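Local coordinates for hypothetical membrane protein (Corynebacterium glutamicum, PDB 6JSB) that binds heme through a tyrosine-ligated iron in its HtaA-type domain and probably passes it along the corynebacterial heme-uptake machinery, at residues A[158-163]-A[185-190]; A[12-17]-A[57-62]; A[22-27]-A[75-80]. All blocks are in the same frame, centred on the assembly; numbering follows the deposited sequence. Where two conformers were deposited one is given.

Overall arrangement
All three contacts lie in one curled antiparallel sheet and its attached helices. Interactions 1 and 2 are neighbours, their centres about 9 Å apart, because strand 2-14 is flanked by strand 186-198 and strand 56-65; Thr187 O and Asp13 N, 2.8 Å apart, join them. Interaction 3 supplies the iron ligand Tyr23 and the neighbouring His80 to the heme pocket. It is interleaved with interaction 2 along the chain: strand 2-14 leads to helix 18-24 and strand 56-65 to strand 68-81, and they touch where Val16 CG2 comes 3.7 Å from Trp77 CZ2. Interaction 1, beside a calcium ion, lies farther off, its centre about 24 Å from that of interaction 3.

Interaction 1: residues A[158-163]-A[185-190]; sequences TVTGQT and PITLNL. With CA (calcium ion), chain D.
Thr160 and Thr187 face each other as a non-hydrogen-bonded pair in two antiparallel strands, and their side chains supply the bond their backbones do not make to each other. From Thr160, CB looks across to Thr187 OG1. Its OG1, set anti to the carbonyl carbon (chi1 -68°), reaches Thr187 OG1 at 2.8 Å in a hydrogen bond that either hydroxyl could donate. CG2, the other branch, lies 3.6 Å from Ile186 O and also brushes the ring of Pro185. On either side of this pair the backbones bond reciprocally: Leu188 N to Val159 O at 2.9 Å, almost straight at 173°, and Gly161 N to Ile186 O at 2.8 Å. One water clasps the Thr158 end, 2.7 Å from Thr158 OG1 and donating to Asn189 OD1. The carbonyl of Thr158 points elsewhere, binding a calcium ion through O at 2.4 Å with three waters beside it. The face bearing Val159, Ile186 and Leu188 is buried: Val159 and Leu188 pack on Phe146 of strand 139-146, Ile186 on Trp14 of strand 2-14. Strands 156-165 and 186-198 thus sit between those two strands in the curled antiparallel sheet of the HtaA domain.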
loop_
_atom_site.group_PDB
_atom_site.type_symbol
_atom_site.label_atom_id
_atom_site.label_comp_id
_atom_site.label_asym_id
_atom_site.label_seq_id
_atom_site.Cartn_x
_atom_site.Cartn_y
_atom_site.Cartn_z
ATOM N N THR A 158 18.266 3.688 -6.602
ATOM C CA THR A 158 17.079 4.560 -6.455
ATOM C C THR A 158 16.342 4.469 -7.784
ATOM O O THR A 158 16.839 4.983 -8.787
ATOM C CB THR A 158 17.458 6.017 -6.195
ATOM O OG1 THR A 158 18.245 6.119 -4.994
ATOM C CG2 THR A 158 16.249 6.837 -6.054
ATOM N N VAL A 159 15.185 3.804 -7.811
ATOM C CA VAL A 159 14.475 3.539 -9.065
ATOM C C VAL A 159 12.993 3.773 -8.787
ATOM O O VAL A 159 12.490 3.321 -7.754
ATOM C CB VAL A 159 14.703 2.085 -9.554
ATOM C CG1 VAL A 159 13.782 1.759 -10.728
ATOM C CG2 VAL A 159 16.154 1.854 -9.923
ATOM N N THR A 160 12.276 4.437 -9.725
ATOM C CA THR A 160 10.854 4.696 -9.571
ATOM C C THR A 160 10.067 3.936 -10.617
ATOM O O THR A 160 10.522 3.820 -11.759
ATOM C CB THR A 160 10.592 6.203 -9.695
ATOM O OG1 THR A 160 11.214 6.790 -8.519
ATOM C CG2 THR A 160 9.123 6.474 -9.656
ATOM N N GLY A 161 8.943 3.391 -10.184
ATOM C CA GLY A 161 8.010 2.716 -11.094
ATOM C C GLY A 161 6.610 3.302 -11.088
ATOM O O GLY A 161 6.110 3.770 -10.040
ATOM N N GLN A 162 5.999 3.369 -12.287
ATOM C CA GLN A 162 4.585 3.731 -12.416
ATOM C C GLN A 162 3.775 2.490 -12.070
ATOM O O GLN A 162 4.184 1.372 -12.414
ATOM C CB GLN A 162 4.223 4.202 -13.845
ATOM C CG GLN A 162 4.687 5.647 -14.173
ATOM C CD GLN A 162 4.359 6.084 -15.588
ATOM O OE1 GLN A 162 3.197 6.407 -15.911
ATOM N NE2 GLN A 162 5.370 6.082 -16.453
ATOM N N THR A 163 2.612 2.683 -11.435
ATOM C CA THR A 163 1.748 1.580 -11.002
ATOM C C THR A 163 0.380 1.709 -11.652
ATOM O O THR A 163 -0.116 2.820 -11.863
ATOM C CB THR A 163 1.547 1.596 -9.497
ATOM O OG1 THR A 163 1.054 2.901 -9.125
ATOM C CG2 THR A 163 2.933 1.427 -8.759
ATOM N N PRO A 185 3.068 6.479 -7.851
ATOM C CA PRO A 185 4.317 5.800 -8.235
ATOM C C PRO A 185 5.044 5.302 -6.992
ATOM O O PRO A 185 4.850 5.823 -5.881
ATOM C CB PRO A 185 5.116 6.915 -8.917
ATOM C CG PRO A 185 4.638 8.131 -8.200
ATOM C CD PRO A 185 3.162 7.916 -8.023
ATOM N N ILE A 186 5.879 4.251 -7.162
ATOM C CA ILE A 186 6.626 3.679 -6.031
ATOM C C ILE A 186 8.117 3.916 -6.281
ATOM O O ILE A 186 8.611 3.679 -7.380
ATOM C CB ILE A 186 6.298 2.184 -5.811
ATOM C CG1 ILE A 186 7.125 1.578 -4.667
ATOM C CG2 ILE A 186 6.524 1.299 -7.118
ATOM C CD1 ILE A 186 6.376 0.358 -3.990
ATOM N N THR A 187 8.828 4.460 -5.293
ATOM C CA THR A 187 10.271 4.663 -5.427
ATOM C C THR A 187 10.964 3.690 -4.473
ATOM O O THR A 187 10.625 3.632 -3.291
ATOM C CB THR A 187 10.693 6.099 -5.080
ATOM O OG1 THR A 187 10.086 7.010 -6.009
ATOM C CG2 THR A 187 12.185 6.223 -5.238
ATOM N N LEU A 188 11.924 2.951 -4.966
ATOM C CA LEU A 188 12.703 2.042 -4.117
ATOM C C LEU A 188 14.014 2.735 -3.817
ATOM O O LEU A 188 14.715 3.123 -4.761
ATOM C CB LEU A 188 12.983 0.722 -4.819
ATOM C CG LEU A 188 11.728 -0.026 -5.243
ATOM C CD1 LEU A 188 12.149 -1.332 -6.055
ATOM C CD2 LEU A 188 10.951 -0.345 -3.946
ATOM N N ASN A 189 14.339 2.900 -2.524
ATOM C CA ASN A 189 15.595 3.529 -2.088
ATOM C C ASN A 189 16.367 2.397 -1.381
ATOM O O ASN A 189 16.140 2.140 -0.200
ATOM C CB ASN A 189 15.335 4.674 -1.111
ATOM C CG ASN A 189 14.295 5.690 -1.640
ATOM O OD1 ASN A 189 14.620 6.482 -2.521
ATOM N ND2 ASN A 189 13.068 5.673 -1.073
ATOM N N LEU A 190 17.224 1.688 -2.095
ATOM C CA LEU A 190 17.745 0.434 -1.563
ATOM C C LEU A 190 19.253 0.534 -1.377
ATOM O O LEU A 190 19.940 1.132 -2.201
ATOM C CB LEU A 190 17.488 -0.737 -2.527
ATOM C CG LEU A 190 16.035 -0.905 -2.964
ATOM C CD1 LEU A 190 15.935 -2.068 -3.963
ATOM C CD2 LEU A 190 15.115 -1.065 -1.723
HETATM CA CA CA D . 17.291 6.480 -10.553
HETATM O O HOH W 1 17.129 7.118 -2.739
HETATM O O HOH W 2 14.944 6.913 -10.730
HETATM O O HOH W 3 16.404 4.871 -12.097
HETATM O O HOH W 4 19.197 5.077 -11.361
#

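Interaction 2: residues A[12-17]-A[57-62]; sequences ADWSVR and FTWPVL
Two tryptophans and a phenylalanine make the apolar centre. The indoles of Trp14 and Trp59 cross obliquely, their planes 37° apart, with Trp14 CE3 3.9 Å from Trp59 CZ2. Trp14 reaches this place because its CG is anti to the backbone N (chi1 -177°), while the CG of Trp59 is anti to the carbonyl carbon. Behind them Val16 lays its CA over one face of the Trp14 ring, toward the rim, and turns CG2 to Phe57 CE1 at 4.1 Å and to the edge of the Trp59 ring. The ring of Phe57 takes the carbonyl oxygen of Trp14 at its edge, in plane.

That oxygen also has a proper donor. Trp59 NE1 gives its N-H to Trp14 O at 3.1 Å, nearly straight at 168°; the oxygen lies in the indole plane and is approached on a lone pair, so the bond fixes the rotation of the Trp59 ring against the backbone. In the antiparallel sheet of this HtaA domain, strand 2-14 pairs here with strand 56-65. Ala12 and Trp59 form a hydrogen-bonded pair, Trp59 N donating to Ala12 O at 2.8 Å, and Trp14 N adds a bond to Phe57 O. Farther along, the chain heads for helix 18-24, with Arg17 at its N-cap, where it lines the heme pocket and makes a salt bridge with Glu181.

On the opposite face of the sheet from Ala12 and Trp59, Asp13 and Thr58 lie side by side, Asp13 OD2 3.8 Å from Thr58 CG2. Between the two segments, a water accepts from Phe57 N at 2.9 Å and is hydrogen-bonded to Ser15 OG.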
loop_
_atom_site.group_PDB
_atom_site.type_symbol
_atom_site.label_atom_id
_atom_site.label_comp_id
_atom_site.label_asym_id
_atom_site.label_seq_id
_atom_site.Cartn_x
_atom_site.Cartn_y
_atom_site.Cartn_z
ATOM N N ALA A 12 10.769 2.121 0.742
ATOM C CA ALA A 12 10.016 2.409 -0.484
ATOM C C ALA A 12 9.122 3.601 -0.174
ATOM O O ALA A 12 8.446 3.609 0.854
ATOM C CB ALA A 12 9.161 1.243 -0.952
ATOM N N ASP A 13 9.078 4.565 -1.087
ATOM C CA ASP A 13 8.173 5.708 -1.003
ATOM C C ASP A 13 6.969 5.396 -1.870
ATOM O O ASP A 13 7.111 5.340 -3.089
ATOM C CB ASP A 13 8.838 6.995 -1.524
ATOM C CG ASP A 13 9.797 7.670 -0.503
ATOM O OD1 ASP A 13 10.891 7.118 -0.219
ATOM O OD2 ASP A 13 9.481 8.799 -0.043
ATOM N N TRP A 14 5.777 5.272 -1.260
ATOM C CA TRP A 14 4.563 4.937 -2.044
ATOM C C TRP A 14 3.370 5.555 -1.335
ATOM O O TRP A 14 2.983 5.054 -0.266
ATOM C CB TRP A 14 4.390 3.429 -2.164
ATOM C CG TRP A 14 3.211 3.054 -3.007
ATOM C CD1 TRP A 14 2.862 3.587 -4.235
ATOM C CD2 TRP A 14 2.216 2.107 -2.664
ATOM N NE1 TRP A 14 1.677 2.967 -4.675
ATOM C CE2 TRP A 14 1.240 2.115 -3.699
ATOM C CE3 TRP A 14 2.012 1.290 -1.526
ATOM C CZ2 TRP A 14 0.124 1.284 -3.696
ATOM C CZ3 TRP A 14 0.838 0.442 -1.519
ATOM C CH2 TRP A 14 -0.062 0.469 -2.591
ATOM N N SER A 15 2.750 6.588 -1.949
ATOM C CA SER A 15 1.624 7.281 -1.297
ATOM C C SER A 15 0.281 6.584 -1.511
ATOM O O SER A 15 -0.731 7.090 -1.054
ATOM C CB SER A 15 1.478 8.716 -1.844
ATOM O OG SER A 15 2.708 9.392 -1.658
ATOM N N VAL A 16 0.261 5.452 -2.207
ATOM C CA VAL A 16 -0.907 4.645 -2.564
ATOM C C VAL A 16 -1.683 5.343 -3.680
ATOM O O VAL A 16 -1.731 4.854 -4.821
ATOM C CB VAL A 16 -1.801 4.323 -1.318
ATOM C CG1 VAL A 16 -2.956 3.410 -1.737
ATOM C CG2 VAL A 16 -0.949 3.562 -0.269
ATOM N N ARG A 17 -2.290 6.499 -3.380
ATOM C CA ARG A 17 -2.862 7.371 -4.390
ATOM C C ARG A 17 -3.199 8.732 -3.748
ATOM O O ARG A 17 -3.998 8.759 -2.805
ATOM C CB ARG A 17 -4.110 6.713 -4.985
ATOM C CG ARG A 17 -4.874 7.530 -5.963
ATOM C CD ARG A 17 -4.342 7.586 -7.428
ATOM N NE ARG A 17 -5.253 8.575 -8.026
ATOM C CZ ARG A 17 -6.106 8.359 -9.010
ATOM N NH1 ARG A 17 -6.054 7.188 -9.669
ATOM N NH2 ARG A 17 -6.943 9.345 -9.374
ATOM N N PHE A 57 3.920 8.228 2.318
ATOM C CA PHE A 57 4.247 7.109 3.193
ATOM C C PHE A 57 5.597 6.543 2.812
ATOM O O PHE A 57 5.854 6.346 1.608
ATOM C CB PHE A 57 3.224 5.917 3.036
ATOM C CG PHE A 57 1.796 6.249 3.324
ATOM C CD1 PHE A 57 0.861 6.217 2.285
ATOM C CD2 PHE A 57 1.383 6.541 4.625
ATOM C CE1 PHE A 57 -0.508 6.496 2.526
ATOM C CE2 PHE A 57 0.059 6.788 4.865
ATOM C CZ PHE A 57 -0.890 6.797 3.832
ATOM N N THR A 58 6.434 6.224 3.803
ATOM C CA THR A 58 7.615 5.409 3.497
ATOM C C THR A 58 7.417 4.059 4.172
ATOM O O THR A 58 6.895 3.993 5.291
ATOM C CB THR A 58 8.949 6.015 3.977
ATOM O OG1 THR A 58 9.001 5.941 5.405
ATOM C CG2 THR A 58 9.085 7.445 3.497
ATOM N N TRP A 59 7.762 2.992 3.477
ATOM C CA TRP A 59 7.576 1.641 3.942
ATOM C C TRP A 59 8.947 1.019 4.160
ATOM O O TRP A 59 9.812 1.144 3.270
ATOM C CB TRP A 59 6.788 0.803 2.877
ATOM C CG TRP A 59 5.431 1.396 2.479
ATOM C CD1 TRP A 59 5.212 2.474 1.651
ATOM C CD2 TRP A 59 4.123 0.899 2.847
ATOM N NE1 TRP A 59 3.852 2.693 1.488
ATOM C CE2 TRP A 59 3.163 1.749 2.220
ATOM C CE3 TRP A 59 3.689 -0.166 3.651
ATOM C CZ2 TRP A 59 1.809 1.542 2.319
ATOM C CZ3 TRP A 59 2.287 -0.372 3.784
ATOM C CH2 TRP A 59 1.373 0.481 3.127
ATOM N N PRO A 60 9.188 0.335 5.283
ATOM C CA PRO A 60 10.538 -0.155 5.563
ATOM C C PRO A 60 10.833 -1.414 4.768
ATOM O O PRO A 60 10.004 -2.307 4.678
ATOM C CB PRO A 60 10.496 -0.450 7.078
ATOM C CG PRO A 60 8.995 -0.834 7.336
ATOM C CD PRO A 60 8.251 0.126 6.421
ATOM N N VAL A 61 12.049 -1.507 4.218
ATOM C CA VAL A 61 12.492 -2.737 3.563
ATOM C C VAL A 61 12.884 -3.766 4.614
ATOM O O VAL A 61 13.667 -3.480 5.541
ATOM C CB VAL A 61 13.679 -2.457 2.631
ATOM C CG1 VAL A 61 14.278 -3.835 2.098
ATOM C CG2 VAL A 61 13.165 -1.595 1.482
ATOM N N LEU A 62 12.310 -4.967 4.498
ATOM C CA LEU A 62 12.697 -6.091 5.348
ATOM C C LEU A 62 13.880 -6.873 4.773
ATOM O O LEU A 62 14.714 -7.377 5.544
ATOM C CB LEU A 62 11.509 -7.059 5.523
ATOM C CG LEU A 62 10.296 -6.404 6.210
ATOM C CD1 LEU A 62 9.105 -7.376 6.259
ATOM C CD2 LEU A 62 10.662 -5.944 7.566
HETATM O O HOH W 5 4.809 8.493 -0.472
#

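Interaction 3: residues A[22-27]-A[75-80]; sequences NYLEGP and VHWTGH. With HEM (protoporphyrin IX containing Fe), chain C.
Tyr23 is the axial ligand of the heme iron: its OH binds FE at 2.1 Å, and His80 NE2 donates to that same oxygen at 2.6 Å. This Tyr-His pair, a tyrosine ligand, probably phenolate, backed by an imidazole, sits where helix 18-24 meets the end of strand 68-81 in the HtaA domain. The N-H of His80 arrives bent, at 147°. A donor this close would be expected to draw charge from the tyrosine oxygen and so tune its hold on the iron.

Both rings are packed against the porphyrin. Heme C4D lies 3.5 Å above one face of the Tyr23 ring, toward its rim, and the imidazole of His80 rests with one face centred over C3B, while its CE1 comes only 3.1 Å from heme C2B. The two rings meet rim to rim, their planes 38° apart, neither covering the face of the other. Tyr23 has an unusual first torsion, chi1 148°, with which its ring slants up to the iron.

Farther out, His80 is fixed from its other nitrogen by the hydroxyl of Tyr34, and Ser19 and Tyr177 hydrogen-bond the heme. The helix is seated on the strand by Leu24, whose CG is anti to the backbone N. Leu24 CG meets Trp77 CD1 at 3.8 Å, at the edge of the indole, whose NE1 is held by Asn21. Leu24 also packs over the backbone at Gly79, where the leucine methyl CD2 settles 3.7 Å from Thr78 O.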
loop_
_atom_site.group_PDB
_atom_site.type_symbol
_atom_site.label_atom_id
_atom_site.label_comp_id
_atom_site.label_asym_id
_atom_site.label_seq_id
_atom_site.Cartn_x
_atom_site.Cartn_y
_atom_site.Cartn_z
ATOM N N ASN A 22 -6.594 12.368 -0.235
ATOM C CA ASN A 22 -7.345 13.642 -0.209
ATOM C C ASN A 22 -8.835 13.413 0.025
ATOM O O ASN A 22 -9.490 14.115 0.803
ATOM C CB ASN A 22 -7.144 14.350 -1.545
ATOM C CG ASN A 22 -7.773 15.721 -1.543
ATOM O OD1 ASN A 22 -7.352 16.563 -0.759
ATOM N ND2 ASN A 22 -8.768 15.961 -2.383
ATOM N N TYR A 23 -9.415 12.429 -0.675
ATOM C CA TYR A 23 -10.834 12.128 -0.503
ATOM C C TYR A 23 -11.110 11.544 0.884
ATOM O O TYR A 23 -12.062 11.963 1.556
ATOM C CB TYR A 23 -11.227 11.132 -1.607
ATOM C CG TYR A 23 -12.303 10.167 -1.206
ATOM C CD1 TYR A 23 -13.643 10.565 -1.172
ATOM C CD2 TYR A 23 -11.997 8.828 -0.959
ATOM C CE1 TYR A 23 -14.668 9.581 -0.813
ATOM C CE2 TYR A 23 -12.988 7.886 -0.634
ATOM C CZ TYR A 23 -14.291 8.288 -0.559
ATOM O OH TYR A 23 -15.270 7.400 -0.224
ATOM N N LEU A 24 -10.290 10.591 1.318
ATOM C CA LEU A 24 -10.580 9.870 2.562
ATOM C C LEU A 24 -10.488 10.806 3.765
ATOM O O LEU A 24 -11.310 10.724 4.689
ATOM C CB LEU A 24 -9.625 8.652 2.647
ATOM C CG LEU A 24 -9.909 7.625 3.785
ATOM C CD1 LEU A 24 -9.273 8.141 5.140
ATOM C CD2 LEU A 24 -11.405 7.337 4.002
ATOM N N GLU A 25 -9.506 11.701 3.789
ATOM C CA GLU A 25 -9.367 12.620 4.922
ATOM C C GLU A 25 -10.239 13.851 4.778
ATOM O O GLU A 25 -10.260 14.688 5.706
ATOM C CB GLU A 25 -7.901 13.038 5.036
ATOM C CG GLU A 25 -7.010 11.840 5.337
ATOM C CD GLU A 25 -5.549 12.273 5.698
ATOM O OE1 GLU A 25 -5.340 12.572 6.898
ATOM O OE2 GLU A 25 -4.676 12.273 4.791
ATOM N N GLY A 26 -10.965 13.984 3.675
ATOM C CA GLY A 26 -11.778 15.161 3.370
ATOM C C GLY A 26 -13.236 15.055 3.801
ATOM O O GLY A 26 -13.672 14.101 4.477
ATOM N N PRO A 27 -14.032 16.052 3.374
ATOM C CA PRO A 27 -15.419 16.200 3.871
ATOM C C PRO A 27 -16.413 15.223 3.286
ATOM O O PRO A 27 -17.522 15.087 3.843
ATOM C CB PRO A 27 -15.784 17.663 3.475
ATOM C CG PRO A 27 -14.926 17.924 2.233
ATOM C CD PRO A 27 -13.588 17.227 2.597
ATOM N N VAL A 75 -0.941 0.314 6.745
ATOM C CA VAL A 75 -1.706 1.569 6.731
ATOM C C VAL A 75 -3.192 1.226 6.760
ATOM O O VAL A 75 -3.627 0.320 6.051
ATOM C CB VAL A 75 -1.390 2.421 5.488
ATOM C CG1 VAL A 75 -2.263 3.660 5.496
ATOM C CG2 VAL A 75 0.109 2.801 5.460
ATOM N N HIS A 76 -3.969 1.961 7.567
ATOM C CA HIS A 76 -5.400 1.665 7.750
ATOM C C HIS A 76 -6.163 2.946 7.452
ATOM O O HIS A 76 -5.909 3.973 8.110
ATOM C CB HIS A 76 -5.642 1.247 9.212
ATOM C CG HIS A 76 -7.032 0.786 9.510
ATOM N ND1 HIS A 76 -7.562 0.871 10.783
ATOM C CD2 HIS A 76 -7.988 0.230 8.730
ATOM C CE1 HIS A 76 -8.797 0.382 10.772
ATOM N NE2 HIS A 76 -9.080 -0.027 9.545
ATOM N N TRP A 77 -7.116 2.899 6.513
ATOM C CA TRP A 77 -7.977 4.048 6.216
ATOM C C TRP A 77 -9.409 3.746 6.665
ATOM O O TRP A 77 -9.921 2.640 6.411
ATOM C CB TRP A 77 -8.061 4.306 4.719
ATOM C CG TRP A 77 -6.792 4.685 3.990
ATOM C CD1 TRP A 77 -6.480 5.948 3.523
ATOM C CD2 TRP A 77 -5.761 3.805 3.503
ATOM N NE1 TRP A 77 -5.292 5.908 2.824
ATOM C CE2 TRP A 77 -4.819 4.603 2.822
ATOM C CE3 TRP A 77 -5.523 2.408 3.629
ATOM C CZ2 TRP A 77 -3.674 4.053 2.201
ATOM C CZ3 TRP A 77 -4.406 1.864 3.034
ATOM C CH2 TRP A 77 -3.470 2.689 2.335
ATOM N N THR A 78 -10.081 4.735 7.260
ATOM C CA THR A 78 -11.464 4.521 7.693
ATOM C C THR A 78 -12.278 5.771 7.372
ATOM O O THR A 78 -11.855 6.893 7.664
ATOM C CB THR A 78 -11.557 4.250 9.216
ATOM O OG1 THR A 78 -10.667 5.093 9.941
ATOM C CG2 THR A 78 -11.133 2.781 9.524
ATOM N N GLY A 79 -13.460 5.567 6.800
ATOM C CA GLY A 79 -14.391 6.666 6.567
ATOM C C GLY A 79 -15.831 6.189 6.392
ATOM O O GLY A 79 -16.145 4.999 6.494
ATOM N N HIS A 80 -16.740 7.150 6.196
ATOM C CA HIS A 80 -18.158 6.845 5.993
ATOM C C HIS A 80 -18.724 6.011 7.147
ATOM O O HIS A 80 -19.361 4.991 6.944
ATOM C CB HIS A 80 -18.415 6.127 4.632
ATOM C CG HIS A 80 -17.999 6.951 3.446
ATOM N ND1 HIS A 80 -18.775 7.982 2.945
ATOM C CD2 HIS A 80 -16.900 6.863 2.642
ATOM C CE1 HIS A 80 -18.133 8.524 1.907
ATOM N NE2 HIS A 80 -17.004 7.858 1.707
HETATM C CHA HEM C . -14.737 8.369 -4.307
HETATM C CHB HEM C . -18.798 8.526 -1.664
HETATM C CHC HEM C . -17.777 4.043 -0.003
HETATM C CHD HEM C . -13.516 4.051 -2.419
HETATM C C1A HEM C . -15.961 8.742 -3.786
HETATM C C2A HEM C . -16.686 9.921 -4.220
HETATM C C3A HEM C . -17.825 10.004 -3.492
HETATM C C4A HEM C . -17.825 8.852 -2.590
HETATM C CMA HEM C . -18.937 11.093 -3.576
HETATM C CAA HEM C . -16.195 10.870 -5.334
HETATM C CBA HEM C . -15.438 12.037 -4.718
HETATM C CGA HEM C . -14.673 12.763 -5.803
HETATM O O1A HEM C . -14.082 13.833 -5.490
HETATM O O2A HEM C . -14.651 12.248 -6.966
HETATM C C1B HEM C . -18.863 7.340 -0.989
HETATM C C2B HEM C . -19.936 6.954 -0.070
HETATM C C3B HEM C . -19.667 5.718 0.386
HETATM C C4B HEM C . -18.394 5.272 -0.197
HETATM C CMB HEM C . -21.157 7.876 0.210
HETATM C CAB HEM C . -20.469 4.830 1.383
HETATM C CBB HEM C . -21.352 5.356 2.237
HETATM C C1C HEM C . -16.530 3.646 -0.496
HETATM C C2C HEM C . -15.865 2.400 -0.199
HETATM C C3C HEM C . -14.662 2.404 -0.821
HETATM C C4C HEM C . -14.565 3.640 -1.593
HETATM C CMC HEM C . -16.385 1.315 0.780
HETATM C CAC HEM C . -13.664 1.268 -0.679
HETATM C CBC HEM C . -12.371 1.552 -0.738
HETATM C C1D HEM C . -13.505 5.224 -3.143
HETATM C C2D HEM C . -12.447 5.615 -4.048
HETATM C C3D HEM C . -12.759 6.812 -4.588
HETATM C C4D HEM C . -14.028 7.234 -4.018
HETATM C CMD HEM C . -11.228 4.719 -4.351
HETATM C CAD HEM C . -11.896 7.604 -5.618
HETATM C CBD HEM C . -11.068 8.628 -4.799
HETATM C CGD HEM C . -10.182 9.385 -5.787
HETATM O O1D HEM C . -10.761 10.243 -6.538
HETATM O O2D HEM C . -8.938 9.084 -5.802
HETATM N NA HEM C . -16.690 8.069 -2.783
HETATM N NB HEM C . -17.942 6.314 -0.998
HETATM N NC HEM C . -15.712 4.368 -1.372
HETATM N ND HEM C . -14.418 6.242 -3.143
HETATM FE FE HEM C . -16.051 6.265 -1.847
#